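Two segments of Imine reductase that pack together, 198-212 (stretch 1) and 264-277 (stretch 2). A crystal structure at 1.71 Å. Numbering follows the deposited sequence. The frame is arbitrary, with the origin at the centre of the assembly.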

# COMPACT_ATOMS: atom_id res chain seq x y z
N MET B 198 -1.84 4.79 0.91
CA MET B 198 -2.93 5.61 1.47
C MET B 198 -3.81 6.24 0.41
O MET B 198 -5.07 6.32 0.56
CB MET B 198 -2.36 6.66 2.41
CG MET B 198 -1.91 6.09 3.71
SD MET B 198 -3.08 5.14 4.72
CE MET B 198 -4.31 6.41 5.05
N LEU B 199 -3.26 6.64 -0.75
CA LEU B 199 -4.11 7.08 -1.81
C LEU B 199 -5.03 5.94 -2.31
O LEU B 199 -6.15 6.18 -2.76
CB LEU B 199 -3.39 7.65 -3.05
CG LEU B 199 -2.85 9.08 -2.88
CD1 LEU B 199 -2.59 9.78 -4.18
CD2 LEU B 199 -3.52 9.90 -1.88
N SER B 200 -4.51 4.72 -2.35
CA SER B 200 -5.36 3.64 -2.81
C SER B 200 -6.54 3.39 -1.87
O SER B 200 -7.62 3.06 -2.34
CB SER B 200 -4.55 2.32 -2.95
OG SER B 200 -4.29 1.61 -1.78
N TYR B 201 -6.33 3.61 -0.59
CA TYR B 201 -7.39 3.59 0.45
C TYR B 201 -8.43 4.66 0.15
O TYR B 201 -9.65 4.39 0.09
CB TYR B 201 -6.85 3.73 1.84
CG TYR B 201 -7.90 4.08 2.83
CD1 TYR B 201 -8.86 3.15 3.21
CD2 TYR B 201 -8.06 5.42 3.25
CE1 TYR B 201 -9.93 3.52 4.05
CE2 TYR B 201 -9.08 5.81 4.10
CZ TYR B 201 -10.02 4.88 4.50
OH TYR B 201 -11.08 5.24 5.36
N LEU B 202 -7.99 5.89 -0.14
CA LEU B 202 -8.97 6.97 -0.52
C LEU B 202 -9.74 6.70 -1.77
O LEU B 202 -10.96 7.00 -1.91
CB LEU B 202 -8.27 8.32 -0.62
CG LEU B 202 -7.66 8.82 0.71
CD1 LEU B 202 -6.84 10.07 0.47
CD2 LEU B 202 -8.62 9.13 1.81
N HIS B 203 -9.05 6.14 -2.74
CA HIS B 203 -9.60 5.75 -3.99
C HIS B 203 -10.71 4.64 -3.80
O HIS B 203 -11.85 4.81 -4.33
CB HIS B 203 -8.52 5.26 -4.91
CG HIS B 203 -9.00 5.00 -6.29
ND1 HIS B 203 -9.47 3.75 -6.70
CD2 HIS B 203 -9.19 5.83 -7.34
CE1 HIS B 203 -9.93 3.84 -7.95
NE2 HIS B 203 -9.72 5.08 -8.37
N ALA B 204 -10.34 3.61 -3.08
CA ALA B 204 -11.27 2.51 -2.70
C ALA B 204 -12.48 3.09 -1.91
O ALA B 204 -13.66 2.72 -2.20
CB ALA B 204 -10.56 1.46 -1.89
N LEU B 205 -12.22 3.97 -0.96
CA LEU B 205 -13.30 4.63 -0.20
C LEU B 205 -14.22 5.43 -1.13
O LEU B 205 -15.49 5.39 -0.97
CB LEU B 205 -12.74 5.47 0.92
CG LEU B 205 -13.77 6.23 1.75
CD1 LEU B 205 -14.74 5.25 2.43
CD2 LEU B 205 -13.02 7.05 2.75
N ALA B 206 -13.69 6.14 -2.14
CA ALA B 206 -14.56 6.85 -3.04
C ALA B 206 -15.55 5.94 -3.80
O ALA B 206 -16.73 6.30 -4.08
CB ALA B 206 -13.74 7.64 -4.04
N ILE B 207 -15.03 4.76 -4.24
CA ILE B 207 -15.87 3.72 -4.87
C ILE B 207 -16.94 3.29 -3.87
O ILE B 207 -18.12 3.18 -4.30
CB ILE B 207 -15.03 2.53 -5.35
CG1 ILE B 207 -14.06 2.95 -6.44
CG2 ILE B 207 -15.95 1.40 -5.92
CD1 ILE B 207 -13.06 1.88 -6.82
N ALA B 208 -16.58 3.03 -2.64
CA ALA B 208 -17.51 2.51 -1.62
C ALA B 208 -18.61 3.59 -1.40
O ALA B 208 -19.78 3.31 -1.42
CB ALA B 208 -16.81 2.31 -0.36
N ASN B 209 -18.18 4.82 -1.25
CA ASN B 209 -19.15 5.95 -1.13
C ASN B 209 -20.12 6.02 -2.31
O ASN B 209 -21.32 6.24 -2.09
CB ASN B 209 -18.46 7.35 -0.95
CG ASN B 209 -17.65 7.54 0.33
OD1 ASN B 209 -16.87 8.53 0.38
ND2 ASN B 209 -17.77 6.72 1.32
N ALA B 210 -19.66 5.85 -3.53
CA ALA B 210 -20.53 5.91 -4.69
C ALA B 210 -21.61 4.80 -4.66
O ALA B 210 -22.64 4.95 -5.28
CB ALA B 210 -19.75 5.88 -5.95
N ASN B 211 -21.36 3.74 -3.91
CA ASN B 211 -22.28 2.58 -3.75
C ASN B 211 -23.00 2.58 -2.43
O ASN B 211 -23.57 1.53 -1.99
CB ASN B 211 -21.47 1.32 -3.96
CG ASN B 211 -21.18 1.06 -5.41
OD1 ASN B 211 -21.97 0.36 -6.11
ND2 ASN B 211 -20.07 1.56 -5.91
N GLY B 212 -22.96 3.69 -1.74
CA GLY B 212 -23.68 3.85 -0.51
C GLY B 212 -23.03 3.43 0.78
O GLY B 212 -23.65 3.42 1.83
N HIS B 264 -12.70 -1.48 -14.17
CA HIS B 264 -14.08 -1.42 -14.52
C HIS B 264 -15.00 -0.95 -13.42
O HIS B 264 -15.91 -0.20 -13.69
CB HIS B 264 -14.53 -2.82 -15.06
CG HIS B 264 -13.82 -3.25 -16.30
ND1 HIS B 264 -13.73 -4.58 -16.69
CD2 HIS B 264 -13.18 -2.54 -17.24
CE1 HIS B 264 -13.04 -4.66 -17.81
NE2 HIS B 264 -12.73 -3.44 -18.19
N THR B 265 -14.76 -1.43 -12.18
CA THR B 265 -15.52 -1.10 -11.01
C THR B 265 -15.44 0.42 -10.80
O THR B 265 -16.43 1.11 -10.48
CB THR B 265 -15.05 -1.88 -9.79
OG1 THR B 265 -15.28 -3.29 -10.02
CG2 THR B 265 -15.76 -1.46 -8.53
N THR B 266 -14.20 0.92 -10.97
CA THR B 266 -13.93 2.37 -10.82
C THR B 266 -14.72 3.17 -11.85
O THR B 266 -15.39 4.13 -11.42
CB THR B 266 -12.42 2.62 -10.98
OG1 THR B 266 -11.66 1.84 -10.00
CG2 THR B 266 -12.08 4.13 -10.70
N GLN B 267 -14.67 2.80 -13.13
CA GLN B 267 -15.34 3.53 -14.21
C GLN B 267 -16.83 3.51 -14.02
O GLN B 267 -17.47 4.56 -14.17
CB GLN B 267 -15.07 2.91 -15.54
CG GLN B 267 -13.72 3.05 -16.07
CD GLN B 267 -13.46 2.13 -17.26
OE1 GLN B 267 -13.87 0.97 -17.30
NE2 GLN B 267 -12.72 2.64 -18.22
N GLU B 268 -17.39 2.37 -13.62
CA GLU B 268 -18.84 2.24 -13.35
C GLU B 268 -19.31 3.13 -12.23
O GLU B 268 -20.46 3.58 -12.24
CB GLU B 268 -19.21 0.78 -12.86
CG GLU B 268 -19.24 -0.24 -13.88
CD GLU B 268 -19.49 -1.63 -13.16
OE1 GLU B 268 -19.74 -1.73 -11.84
OE2 GLU B 268 -19.42 -2.53 -13.97
N ALA B 269 -18.46 3.39 -11.23
CA ALA B 269 -18.73 4.20 -10.06
C ALA B 269 -18.53 5.72 -10.29
O ALA B 269 -18.79 6.48 -9.39
CB ALA B 269 -17.98 3.73 -8.83
N GLY B 270 -18.10 6.06 -11.49
CA GLY B 270 -17.72 7.42 -11.88
C GLY B 270 -16.54 7.98 -11.16
O GLY B 270 -16.40 9.20 -11.01
N ILE B 271 -15.68 7.13 -10.66
CA ILE B 271 -14.47 7.59 -9.86
C ILE B 271 -13.28 7.77 -10.82
O ILE B 271 -13.17 7.11 -11.84
CB ILE B 271 -14.23 6.55 -8.74
CG1 ILE B 271 -15.43 6.49 -7.76
CG2 ILE B 271 -12.90 6.76 -7.97
CD1 ILE B 271 -15.93 7.84 -7.30
N ASP B 272 -12.38 8.69 -10.46
CA ASP B 272 -11.18 8.95 -11.29
C ASP B 272 -10.38 7.68 -11.50
O ASP B 272 -10.07 6.97 -10.57
CB ASP B 272 -10.28 9.99 -10.61
CG ASP B 272 -9.14 10.51 -11.53
OD1 ASP B 272 -9.43 11.28 -12.46
OD2 ASP B 272 -8.00 10.19 -11.24
N ILE B 273 -10.03 7.46 -12.75
CA ILE B 273 -9.38 6.24 -13.22
C ILE B 273 -7.83 6.26 -13.14
O ILE B 273 -7.21 5.25 -13.30
CB ILE B 273 -9.78 6.02 -14.71
CG1 ILE B 273 -9.73 4.59 -15.01
CG2 ILE B 273 -8.97 6.81 -15.73
CD1 ILE B 273 -10.97 3.99 -14.40
N ALA B 274 -7.20 7.43 -12.94
CA ALA B 274 -5.76 7.51 -13.16
C ALA B 274 -4.95 6.53 -12.35
O ALA B 274 -4.01 5.92 -12.93
CB ALA B 274 -5.25 8.92 -12.84
N LEU B 275 -5.27 6.35 -11.07
CA LEU B 275 -4.45 5.51 -10.20
C LEU B 275 -4.53 4.02 -10.60
O LEU B 275 -3.53 3.35 -10.91
CB LEU B 275 -4.73 5.72 -8.73
CG LEU B 275 -3.90 5.00 -7.69
CD1 LEU B 275 -2.43 5.40 -7.83
CD2 LEU B 275 -4.36 5.25 -6.24
N PRO B 276 -5.76 3.47 -10.64
CA PRO B 276 -5.79 2.05 -11.12
C PRO B 276 -5.42 1.83 -12.56
O PRO B 276 -4.88 0.77 -12.90
CB PRO B 276 -7.23 1.61 -10.81
CG PRO B 276 -8.01 2.89 -10.90
CD PRO B 276 -7.10 3.96 -10.25
N ALA B 277 -5.59 2.82 -13.46
CA ALA B 277 -5.10 2.74 -14.82
C ALA B 277 -3.60 2.65 -14.92
O ALA B 277 -3.05 1.96 -15.76
CB ALA B 277 -5.56 3.90 -15.66

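The centre of the contact is apolar and is built around I271, whose CA-to-CB bond points toward the helix 198-210. With chi1 and chi2 both m, its side chain lies against one turn of that helix. I271 CD1 sits 3.9 Å from A206 CB and 3.7 Å from A206 O, so the isoleucine reaches the helix backbone as well as the alanine methyl. Beside it, I271 CG1 meets I207 CG1 at 4.0 Å and approaches the backbone atom I207 N to 3.9 Å. The CA-to-CB bond of I207 is directed sideways, but the end of its side chain comes nearer, with I207 CD1 3.5 Å from T266 OG1; the I207 CG2 branch lies 3.9 Å from T265 CG2 and 4.2 Å from A269 CB. The carbon-to-carbon side-chain pairs among these are van der Waals contacts between methyl and methylene groups, almost all of them on buried residues.

I271 lies just after the first helix of stretch 2 has ended. The helix ending at E268 approaches helix 198-210 no closer than 10.0 Å between axes, and their N-to-C directions differ by 51°. It closes in a Schellman motif at G270, where phi is 64°, a value that favours glycine, and the bond from I271 N to T266 O (3.1 Å) ties the departing chain to the last turn. The chain then extends through I271 and D272 before it enters a second helix, which includes L275 and P276 and continues beyond the stretch.

Two alanines bring the backbones near one another at one end of the contact. The CA atoms of A210 and A269 are 5.9 Å apart, and both CA-to-CB bonds point toward the opposing stretch; A210 CB lies 4.0 Å from A269 CB and 3.6 Å from A269 O. N211 follows A210, and its side chain turns back so that N211 ND2 donates to I207 O at 3.0 Å with a nearly linear angle of 174°, adding to the weak backbone bond from N211 N to the same I207 O (3.3 Å). At the other end of the contact, L275 fills the space beside the first stretch: L275 CD2 is 4.1 Å from L199 CB and 3.9 Å from S200 CA.

Between these apolar groups H203 supplies the polar link. Its CA-to-CB bond points toward stretch 2, and chi1 is t. H203 NE2 donates to D272 O at 2.9 Å with an angle of 149°, the one hydrogen bond across the stretches. The acceptor is a main-chain carbonyl in the non-helical connection, and it lies near the plane of the imidazole, as suits an in-plane N-H donor. T266 OG1 also lies at the ring edge, 3.3 Å from H203 CE1, while P276 CD packs over one face, 3.4 Å from H203 NE2. H203 ND1 is hydrogen-bonded elsewhere in the structure, so both ring nitrogens are engaged. D272 also caps the following helix through a weak bond, A274 N to D272 OD2 at 3.3 Å.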